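Local atomic coordinates of DNA repair protein RecN (Deinococcus radiodurans, PDB entry 4ABX), a protein that may take part in recombinational repair of damaged DNA, including double-strand breaks, as an SMC-like ATP-binding protein whose coiled-coil domain is the part described here. Residues A107-L110 and R111-A114; L41-L44 and S45-T49; Q91-N94 and E95-A99; R130-A133 and L134-K138. All coordinates share one frame; numbering follows the deposited sequence.

Contact 1: residues A107-L110 and R111-A114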
loop_
_atom_site.group_PDB
_atom_site.type_symbol
_atom_site.label_atom_id
_atom_site.label_comp_id
_atom_site.label_asym_id
_atom_site.label_seq_id
_atom_site.Cartn_x
_atom_site.Cartn_y
_atom_site.Cartn_z
ATOM N N ALA A 107 -1.261 10.085 9.687
ATOM C CA ALA A 107 -1.949 9.034 10.427
ATOM C C ALA A 107 -1.991 9.347 11.925
ATOM O O ALA A 107 -2.959 9.018 12.612
ATOM C CB ALA A 107 -1.288 7.676 10.174
ATOM N N GLY A 108 -0.940 9.989 12.427
ATOM C CA GLY A 108 -0.893 10.407 13.820
ATOM C C GLY A 108 -1.917 11.476 14.170
ATOM O O GLY A 108 -2.582 11.399 15.208
ATOM N N GLU A 109 -2.050 12.479 13.308
ATOM C CA GLU A 109 -3.019 13.547 13.538
ATOM C C GLU A 109 -4.449 13.020 13.455
ATOM O O GLU A 109 -5.329 13.431 14.226
ATOM C CB GLU A 109 -2.824 14.685 12.542
ATOM C CG GLU A 109 -2.550 16.029 13.199
ATOM C CD GLU A 109 -1.070 16.302 13.351
ATOM O OE1 GLU A 109 -0.395 16.469 12.316
ATOM O OE2 GLU A 109 -0.582 16.343 14.499
ATOM N N LEU A 110 -4.677 12.114 12.511
ATOM C CA LEU A 110 -5.975 11.468 12.378
ATOM C C LEU A 110 -6.334 10.706 13.648
ATOM O O LEU A 110 -7.473 10.761 14.113
ATOM C CB LEU A 110 -5.983 10.527 11.173
ATOM C CG LEU A 110 -5.948 11.217 9.807
ATOM C CD1 LEU A 110 -5.810 10.193 8.683
ATOM C CD2 LEU A 110 -7.188 12.089 9.606
ATOM N N ARG A 111 -5.364 9.987 14.199
ATOM C CA ARG A 111 -5.589 9.242 15.432
ATOM C C ARG A 111 -5.989 10.199 16.549
ATOM O O ARG A 111 -6.833 9.874 17.379
ATOM C CB ARG A 111 -4.337 8.455 15.823
ATOM C CG ARG A 111 -4.599 7.319 16.795
ATOM C CD ARG A 111 -3.300 6.686 17.268
ATOM N NE ARG A 111 -2.391 6.375 16.165
ATOM C CZ ARG A 111 -2.434 5.254 15.450
ATOM N NH1 ARG A 111 -3.348 4.331 15.717
ATOM N NH2 ARG A 111 -1.564 5.056 14.469
ATOM N N ASP A 112 -5.377 11.381 16.562
ATOM C CA ASP A 112 -5.730 12.420 17.525
ATOM C C ASP A 112 -7.165 12.902 17.331
ATOM O O ASP A 112 -7.875 13.151 18.304
ATOM C CB ASP A 112 -4.763 13.605 17.439
ATOM C CG ASP A 112 -3.410 13.303 18.056
ATOM O OD1 ASP A 112 -3.300 12.303 18.797
ATOM O OD2 ASP A 112 -2.455 14.071 17.807
ATOM N N VAL A 113 -7.590 13.043 16.076
ATOM C CA VAL A 113 -8.963 13.457 15.795
ATOM C C VAL A 113 -9.938 12.451 16.392
ATOM O O VAL A 113 -10.885 12.825 17.079
ATOM C CB VAL A 113 -9.242 13.584 14.282
ATOM C CG1 VAL A 113 -10.747 13.770 14.023
ATOM C CG2 VAL A 113 -8.441 14.726 13.675
ATOM N N ALA A 114 -9.696 11.171 16.127
ATOM C CA ALA A 114 -10.565 10.114 16.624
ATOM C C ALA A 114 -10.549 10.063 18.146
ATOM O O ALA A 114 -11.597 10.011 18.784
ATOM C CB ALA A 114 -10.155 8.768 16.040
#
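Arg-111 and Ala-107 are joined through the backbone of one helical turn: Arg-111 N donates to Ala-107 O at 3.0 Å, and CB of Arg-111 lies 3.5 Å from the same oxygen. The arginine side chain starts with CG opposite its backbone N (chi1 -161°) and bends at chi3 (-48°); its NH1 forms a salt bridge with Asp-63, so the guanidinium is turned to helix 33-63. Asp-112 has CG beside its backbone N and sits over the preceding turn, its CG 3.5 Å from Gly-108 O. Its carboxylate comes near that of Glu-109, OE2 of Glu-109 to OD2 of Asp-112 measuring 4.4 Å, a like-charge approach that would be mildly unfavourable if both are ionised. Val-113 CG2 lies beside its backbone N and meets Glu-109 O at 3.4 Å, the same oxygen that accepts the hydrogen bond from Val-113 N, 2.9 Å. Ala-114 N closes the series on Leu-110 O with the straightest N-H...O angle, 166°. Four such backbone bonds give the i to i+4 pattern of an alpha-helix, helix 87-115, whose apolar Leu-110 and Val-113 pack on Val-58 and Ala-54 of helix 33-63 and on the second subunit in the RecN coiled-coil domain.

Contact 2: residues L41-L44 and S45-T49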
loop_
_atom_site.group_PDB
_atom_site.type_symbol
_atom_site.label_atom_id
_atom_site.label_comp_id
_atom_site.label_asym_id
_atom_site.label_seq_id
_atom_site.Cartn_x
_atom_site.Cartn_y
_atom_site.Cartn_z
ATOM N N LEU A 41 -29.644 15.762 16.150
ATOM C CA LEU A 41 -29.359 14.592 15.316
ATOM C C LEU A 41 -28.249 14.858 14.287
ATOM O O LEU A 41 -27.330 14.043 14.104
ATOM C CB LEU A 41 -30.625 14.141 14.580
ATOM C CG LEU A 41 -30.457 12.933 13.654
ATOM C CD1 LEU A 41 -30.124 11.698 14.462
ATOM C CD2 LEU A 41 -31.707 12.711 12.804
ATOM N N SER A 42 -28.349 15.988 13.594
ATOM C CA SER A 42 -27.329 16.355 12.613
ATOM C C SER A 42 -25.988 16.598 13.297
ATOM O O SER A 42 -24.945 16.152 12.813
ATOM C CB SER A 42 -27.739 17.609 11.839
ATOM O OG SER A 42 -28.895 17.370 11.063
ATOM N N ARG A 43 -26.015 17.316 14.415
ATOM C CA ARG A 43 -24.790 17.628 15.142
ATOM C C ARG A 43 -24.060 16.354 15.545
ATOM O O ARG A 43 -22.855 16.241 15.342
ATOM C CB ARG A 43 -25.076 18.475 16.386
ATOM C CG ARG A 43 -23.808 18.955 17.100
ATOM C CD ARG A 43 -24.112 19.672 18.414
ATOM N NE ARG A 43 -24.633 18.774 19.445
ATOM C CZ ARG A 43 -23.873 18.023 20.241
ATOM N NH1 ARG A 43 -22.552 18.052 20.127
ATOM N NH2 ARG A 43 -24.434 17.240 21.153
ATOM N N LEU A 44 -24.793 15.399 16.112
ATOM C CA LEU A 44 -24.196 14.153 16.590
ATOM C C LEU A 44 -23.814 13.213 15.451
ATOM O O LEU A 44 -22.774 12.550 15.502
ATOM C CB LEU A 44 -25.138 13.432 17.561
ATOM C CG LEU A 44 -25.330 14.088 18.933
ATOM C CD1 LEU A 44 -26.621 13.621 19.598
ATOM C CD2 LEU A 44 -24.135 13.818 19.830
ATOM N N SER A 45 -24.663 13.134 14.433
ATOM C CA SER A 45 -24.354 12.292 13.285
ATOM C C SER A 45 -23.072 12.788 12.619
ATOM O O SER A 45 -22.201 11.996 12.259
ATOM C CB SER A 45 -25.509 12.282 12.280
ATOM O OG SER A 45 -25.207 11.433 11.182
ATOM N N ASN A 46 -22.950 14.102 12.469
ATOM C CA ASN A 46 -21.747 14.672 11.866
ATOM C C ASN A 46 -20.479 14.378 12.659
ATOM O O ASN A 46 -19.432 14.103 12.072
ATOM C CB ASN A 46 -21.909 16.171 11.624
ATOM C CG ASN A 46 -22.884 16.462 10.514
ATOM O OD1 ASN A 46 -23.444 15.540 9.921
ATOM N ND2 ASN A 46 -23.104 17.740 10.228
ATOM N N LEU A 47 -20.576 14.418 13.989
ATOM C CA LEU A 47 -19.441 14.052 14.833
ATOM C C LEU A 47 -19.071 12.584 14.618
ATOM O O LEU A 47 -17.894 12.226 14.614
ATOM C CB LEU A 47 -19.722 14.326 16.314
ATOM C CG LEU A 47 -19.795 15.795 16.750
ATOM C CD1 LEU A 47 -20.181 15.902 18.215
ATOM C CD2 LEU A 47 -18.470 16.503 16.498
ATOM N N HIS A 48 -20.079 11.739 14.432
ATOM C CA HIS A 48 -19.845 10.326 14.148
ATOM C C HIS A 48 -19.115 10.137 12.822
ATOM O O HIS A 48 -18.181 9.343 12.719
ATOM C CB HIS A 48 -21.162 9.557 14.112
ATOM C CG HIS A 48 -21.007 8.121 13.714
ATOM N ND1 HIS A 48 -20.365 7.195 14.508
ATOM C CD2 HIS A 48 -21.400 7.459 12.602
ATOM C CE1 HIS A 48 -20.376 6.020 13.902
ATOM N NE2 HIS A 48 -20.994 6.152 12.746
ATOM N N THR A 49 -19.557 10.863 11.803
ATOM C CA THR A 49 -18.929 10.801 10.493
ATOM C C THR A 49 -17.446 11.174 10.551
ATOM O O THR A 49 -16.598 10.486 9.977
ATOM C CB THR A 49 -19.654 11.718 9.504
ATOM O OG1 THR A 49 -20.980 11.221 9.300
ATOM C CG2 THR A 49 -18.917 11.764 8.170
#
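Arg-43 and Leu-47, one turn apart, meet on a continuous alpha-helical segment within helix 33-63 of the RecN coiled-coil domain. The backbone contribution is a run of four i to i+4 hydrogen bonds. Ser-45 N donates to Leu-41 O at 2.8 Å and Asn-46 N to Ser-42 O at 2.9 Å; the next two are longer, Leu-47 N to Arg-43 O at 3.2 Å and His-48 N to Leu-44 O at 3.0 Å. Their N-H...O angles are all above 150°, evidence of a regular helix.

Polar side chains add proximity more than bonding. Asn-46 has CG beside its backbone N (chi1 -71°), which lays the amide against the previous turn, its CG 3.1 Å from Ser-42 O. Its OD1 and Ser-42 O are both acceptors and form no hydrogen bond with each other. Asn-46 also packs on Tyr-85 of the second subunit. Ser-45 brings CB against Leu-41 O, and the imidazole of His-48 leads away from the first turn.

The leucines pack on other parts of the fold. Leu-41 rests on Leu-124, Val-127 and Leu-131 of helix 121-141, while Leu-44 and Leu-47 touch Asp-120 and Ala-119 in the loop that leads into that helix.

The remaining interaction joins an apolar branch to a charged group. The NH2 of Arg-43 makes a salt bridge with Glu-40, from just before this segment. A bend at chi3 (69°) brings the guanidinium obliquely alongside the leucine, with Arg-43 NH1 3.7 Å from Leu-47 CD1.

Contact 3: residues Q91-N94 and E95-A99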
loop_
_atom_site.group_PDB
_atom_site.type_symbol
_atom_site.label_atom_id
_atom_site.label_comp_id
_atom_site.label_asym_id
_atom_site.label_seq_id
_atom_site.Cartn_x
_atom_site.Cartn_y
_atom_site.Cartn_z
ATOM N N GLN A 91 18.478 9.485 -4.554
ATOM C CA GLN A 91 17.668 10.681 -4.322
ATOM C C GLN A 91 16.172 10.370 -4.211
ATOM O O GLN A 91 15.503 10.835 -3.288
ATOM C CB GLN A 91 17.906 11.727 -5.411
ATOM C CG GLN A 91 17.084 12.992 -5.223
ATOM C CD GLN A 91 17.574 14.141 -6.080
ATOM O OE1 GLN A 91 18.740 14.179 -6.482
ATOM N NE2 GLN A 91 16.686 15.088 -6.365
ATOM N N LEU A 92 15.652 9.590 -5.156
ATOM C CA LEU A 92 14.253 9.183 -5.121
ATOM C C LEU A 92 13.925 8.412 -3.843
ATOM O O LEU A 92 12.848 8.573 -3.274
ATOM C CB LEU A 92 13.903 8.338 -6.349
ATOM C CG LEU A 92 13.913 9.054 -7.697
ATOM C CD1 LEU A 92 13.923 8.043 -8.847
ATOM C CD2 LEU A 92 12.726 10.009 -7.810
ATOM N N GLN A 93 14.857 7.576 -3.390
ATOM C CA GLN A 93 14.668 6.841 -2.142
ATOM C C GLN A 93 14.514 7.794 -0.963
ATOM O O GLN A 93 13.663 7.591 -0.088
ATOM C CB GLN A 93 15.831 5.880 -1.873
ATOM C CG GLN A 93 15.560 4.919 -0.712
ATOM C CD GLN A 93 16.803 4.192 -0.236
ATOM O OE1 GLN A 93 17.907 4.727 -0.295
ATOM N NE2 GLN A 93 16.626 2.963 0.236
ATOM N N ASN A 94 15.344 8.832 -0.936
ATOM C CA ASN A 94 15.261 9.843 0.114
ATOM C C ASN A 94 13.952 10.629 0.060
ATOM O O ASN A 94 13.336 10.891 1.089
ATOM C CB ASN A 94 16.466 10.784 0.061
ATOM C CG ASN A 94 17.727 10.152 0.626
ATOM O OD1 ASN A 94 18.828 10.387 0.129
ATOM N ND2 ASN A 94 17.572 9.352 1.677
ATOM N N GLU A 95 13.521 10.993 -1.143
ATOM C CA GLU A 95 12.216 11.617 -1.315
ATOM C C GLU A 95 11.087 10.695 -0.850
ATOM O O GLU A 95 10.071 11.159 -0.323
ATOM C CB GLU A 95 12.009 12.043 -2.774
ATOM C CG GLU A 95 12.895 13.211 -3.181
ATOM C CD GLU A 95 12.918 13.446 -4.680
ATOM O OE1 GLU A 95 12.096 12.838 -5.397
ATOM O OE2 GLU A 95 13.766 14.242 -5.141
ATOM N N LEU A 96 11.272 9.388 -1.037
ATOM C CA LEU A 96 10.265 8.410 -0.638
ATOM C C LEU A 96 10.189 8.280 0.889
ATOM O O LEU A 96 9.101 8.149 1.456
ATOM C CB LEU A 96 10.521 7.050 -1.300
ATOM C CG LEU A 96 9.411 6.005 -1.156
ATOM C CD1 LEU A 96 8.079 6.546 -1.687
ATOM C CD2 LEU A 96 9.789 4.709 -1.873
ATOM N N ARG A 97 11.341 8.330 1.549
ATOM C CA ARG A 97 11.381 8.383 3.008
ATOM C C ARG A 97 10.584 9.578 3.539
ATOM O O ARG A 97 9.820 9.453 4.509
ATOM C CB ARG A 97 12.827 8.443 3.511
ATOM C CG ARG A 97 13.563 7.110 3.454
ATOM C CD ARG A 97 14.887 7.170 4.206
ATOM N NE ARG A 97 15.503 5.850 4.332
ATOM C CZ ARG A 97 16.537 5.431 3.606
ATOM N NH1 ARG A 97 17.086 6.234 2.703
ATOM N NH2 ARG A 97 17.030 4.212 3.787
ATOM N N ALA A 98 10.774 10.736 2.907
ATOM C CA ALA A 98 10.027 11.937 3.270
ATOM C C ALA A 98 8.520 11.728 3.100
ATOM O O ALA A 98 7.731 12.161 3.934
ATOM C CB ALA A 98 10.498 13.132 2.447
ATOM N N ALA A 99 8.123 11.069 2.016
ATOM C CA ALA A 99 6.714 10.785 1.800
ATOM C C ALA A 99 6.176 9.869 2.898
ATOM O O ALA A 99 5.061 10.062 3.378
ATOM C CB ALA A 99 6.484 10.176 0.428
#
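Glu-95 meets Gln-91 twice, through backbone and side chain. Its N donates to Gln-91 O at 2.9 Å, with the donor in the carbonyl plane. Farther out, Gln-91 NE2 donates to Glu-95 OE2 at 3.3 Å; the bond is long but straight (164°), and OE2 lies in the amide plane. NE2 meets OE2 nearly along its C-O axis, although the two flat groups are turned 73° apart. Gln-91 has CG anti to its backbone N, Glu-95 has CG beside its own (chi1 -70°), and each chain then runs extended, so that the two ends meet. The other carboxylate oxygen, Glu-95 OE1, lies 3.8 Å from Leu-92 CD2. Leu-96 follows: its N bonds to Leu-92 O at 2.9 Å, while its side chain leads away to Ile-72 and Val-76 of helix 68-83 and Leu-61 of the second subunit. Arg-97 N is held by Gln-93 O. Its extended side chain brings the guanidinium obliquely beside the Gln-93 amide, CZ lying 4.0 Å from Gln-93 CD; the NE2 of that amide donates to Val-76 O. Ala-98 N then reaches Asn-94 O at 3.1 Å. The straight but long amide-carboxylate bond, between exposed or partly exposed side chains, probably steadies the Glu-95 carboxylate only lightly, while Gln-93 uses its amide to join helix 87-115 to helix 68-83.

Contact 4: residues R130-A133 and L134-K138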
loop_
_atom_site.group_PDB
_atom_site.type_symbol
_atom_site.label_atom_id
_atom_site.label_comp_id
_atom_site.label_asym_id
_atom_site.label_seq_id
_atom_site.Cartn_x
_atom_site.Cartn_y
_atom_site.Cartn_z
ATOM N N ARG A 130 -36.245 8.956 20.258
ATOM C CA ARG A 130 -37.339 9.910 20.445
ATOM C C ARG A 130 -38.005 10.231 19.111
ATOM O O ARG A 130 -39.231 10.253 19.007
ATOM C CB ARG A 130 -36.844 11.204 21.107
ATOM C CG ARG A 130 -37.954 12.232 21.392
ATOM C CD ARG A 130 -38.966 11.708 22.424
ATOM N NE ARG A 130 -40.054 12.655 22.680
ATOM C CZ ARG A 130 -41.172 12.351 23.337
ATOM N NH1 ARG A 130 -41.357 11.120 23.801
ATOM N NH2 ARG A 130 -42.109 13.271 23.525
ATOM N N LEU A 131 -37.184 10.482 18.096
ATOM C CA LEU A 131 -37.680 10.794 16.760
ATOM C C LEU A 131 -38.482 9.630 16.187
ATOM O O LEU A 131 -39.486 9.824 15.497
ATOM C CB LEU A 131 -36.511 11.139 15.832
ATOM C CG LEU A 131 -35.863 12.498 16.094
ATOM C CD1 LEU A 131 -34.567 12.661 15.298
ATOM C CD2 LEU A 131 -36.852 13.609 15.774
ATOM N N SER A 132 -38.024 8.417 16.467
ATOM C CA SER A 132 -38.720 7.220 16.015
ATOM C C SER A 132 -40.071 7.086 16.705
ATOM O O SER A 132 -41.051 6.688 16.078
ATOM C CB SER A 132 -37.886 5.969 16.285
ATOM O OG SER A 132 -38.632 4.803 15.982
ATOM N N ALA A 133 -40.119 7.415 17.994
ATOM C CA ALA A 133 -41.367 7.319 18.745
ATOM C C ALA A 133 -42.370 8.342 18.224
ATOM O O ALA A 133 -43.555 8.042 18.075
ATOM C CB ALA A 133 -41.123 7.503 20.241
ATOM N N LEU A 134 -41.889 9.549 17.937
ATOM C CA LEU A 134 -42.749 10.601 17.397
ATOM C C LEU A 134 -43.233 10.248 15.986
ATOM O O LEU A 134 -44.394 10.493 15.645
ATOM C CB LEU A 134 -42.034 11.965 17.412
ATOM C CG LEU A 134 -41.714 12.535 18.795
ATOM C CD1 LEU A 134 -40.807 13.761 18.699
ATOM C CD2 LEU A 134 -43.002 12.864 19.561
ATOM N N SER A 135 -42.349 9.665 15.178
ATOM C CA SER A 135 -42.700 9.235 13.818
ATOM C C SER A 135 -43.787 8.165 13.804
ATOM O O SER A 135 -44.707 8.207 12.984
ATOM C CB SER A 135 -41.469 8.697 13.074
ATOM O OG SER A 135 -40.569 9.738 12.756
ATOM N N LYS A 136 -43.670 7.193 14.700
ATOM C CA LYS A 136 -44.682 6.149 14.808
ATOM C C LYS A 136 -46.063 6.743 15.106
ATOM O O LYS A 136 -47.068 6.292 14.551
ATOM C CB LYS A 136 -44.287 5.120 15.868
ATOM C CG LYS A 136 -42.995 4.378 15.541
ATOM C CD LYS A 136 -42.665 3.331 16.598
ATOM C CE LYS A 136 -41.396 2.562 16.243
ATOM N NZ LYS A 136 -41.067 1.527 17.264
ATOM N N LEU A 137 -46.105 7.763 15.965
ATOM C CA LEU A 137 -47.362 8.444 16.293
ATOM C C LEU A 137 -47.935 9.211 15.108
ATOM O O LEU A 137 -49.147 9.183 14.864
ATOM C CB LEU A 137 -47.174 9.408 17.470
ATOM C CG LEU A 137 -47.071 8.792 18.864
ATOM C CD1 LEU A 137 -47.159 9.881 19.922
ATOM C CD2 LEU A 137 -48.175 7.767 19.063
ATOM N N LYS A 138 -47.065 9.910 14.382
ATOM C CA LYS A 138 -47.482 10.674 13.210
ATOM C C LYS A 138 -47.993 9.755 12.093
ATOM O O LYS A 138 -48.884 10.129 11.330
ATOM C CB LYS A 138 -46.341 11.575 12.712
ATOM C CG LYS A 138 -45.871 12.604 13.754
ATOM C CD LYS A 138 -44.984 13.693 13.158
ATOM C CE LYS A 138 -43.619 13.167 12.766
ATOM N NZ LYS A 138 -42.772 14.249 12.172
#
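Leu-134 lies over one face of the Arg-130 guanidinium in helix 121-141, an i to i+4 pairing within the helical coiled-coil domain of RecN. CD2 of the leucine stands 3.9 Å above the guanidinium plane, displaced toward its rim, and is 4.1 Å from Arg-130 NH2. A turn at chi2 (65°) bends the arginine forward, towards the next turn, which brings the flat group beneath the methyl. There NE makes a salt bridge to Glu-33 and NH1 a hydrogen bond to Val-27 O, which limit the rotation of the group. Leu-134 itself packs on Leu-37, Leu-145 and Pro-29, and so sits between helices 33-63 and 145-169 and the loop of Pro-29.

Ser-132 and Lys-136 meet on another face of the helix. The extended lysine passes Ser-132 O, its CG 3.1 Å away, and brings CE to 3.6 Å from Ser-132 OG. Leu-137 turns instead to Val-148 and Glu-23; its N bonds only weakly to Ala-133 O. The backbone bonds Leu-134 N to Arg-130 O and Lys-136 N to Ser-132 O are both 3.0 Å.

Ser-135 doubles the grip on one carbonyl. Its chi1 of -71° sets OG beside its own N, where it joins N in donating to Leu-131 O; Ser-135 OG and N both lie 2.9 Å from Leu-131 O and reach it from opposite faces of the carbonyl plane.

All four are local contacts within single helices, held by i to i+4 backbone bonds, but their settings differ. Contacts 1, 3 and 4 are partly buried, whereas contact 2, on helix 33-63, is a surface contact. Contacts 1 and 3 share helix 87-115, their centres 23 Å apart, and both pack on the second subunit, which contact 2 also reaches. Contact 4, on helix 121-141, packs within its own subunit and joins contact 2 directly, Leu-41 CD2 lying 3.8 Å from Leu-131 CD1. Chemistry follows place: the acidic pair of contact 1 and the amide-carboxylate pair of contact 3 lie on more exposed sides, while leucines turn to neighbouring helices or the second subunit.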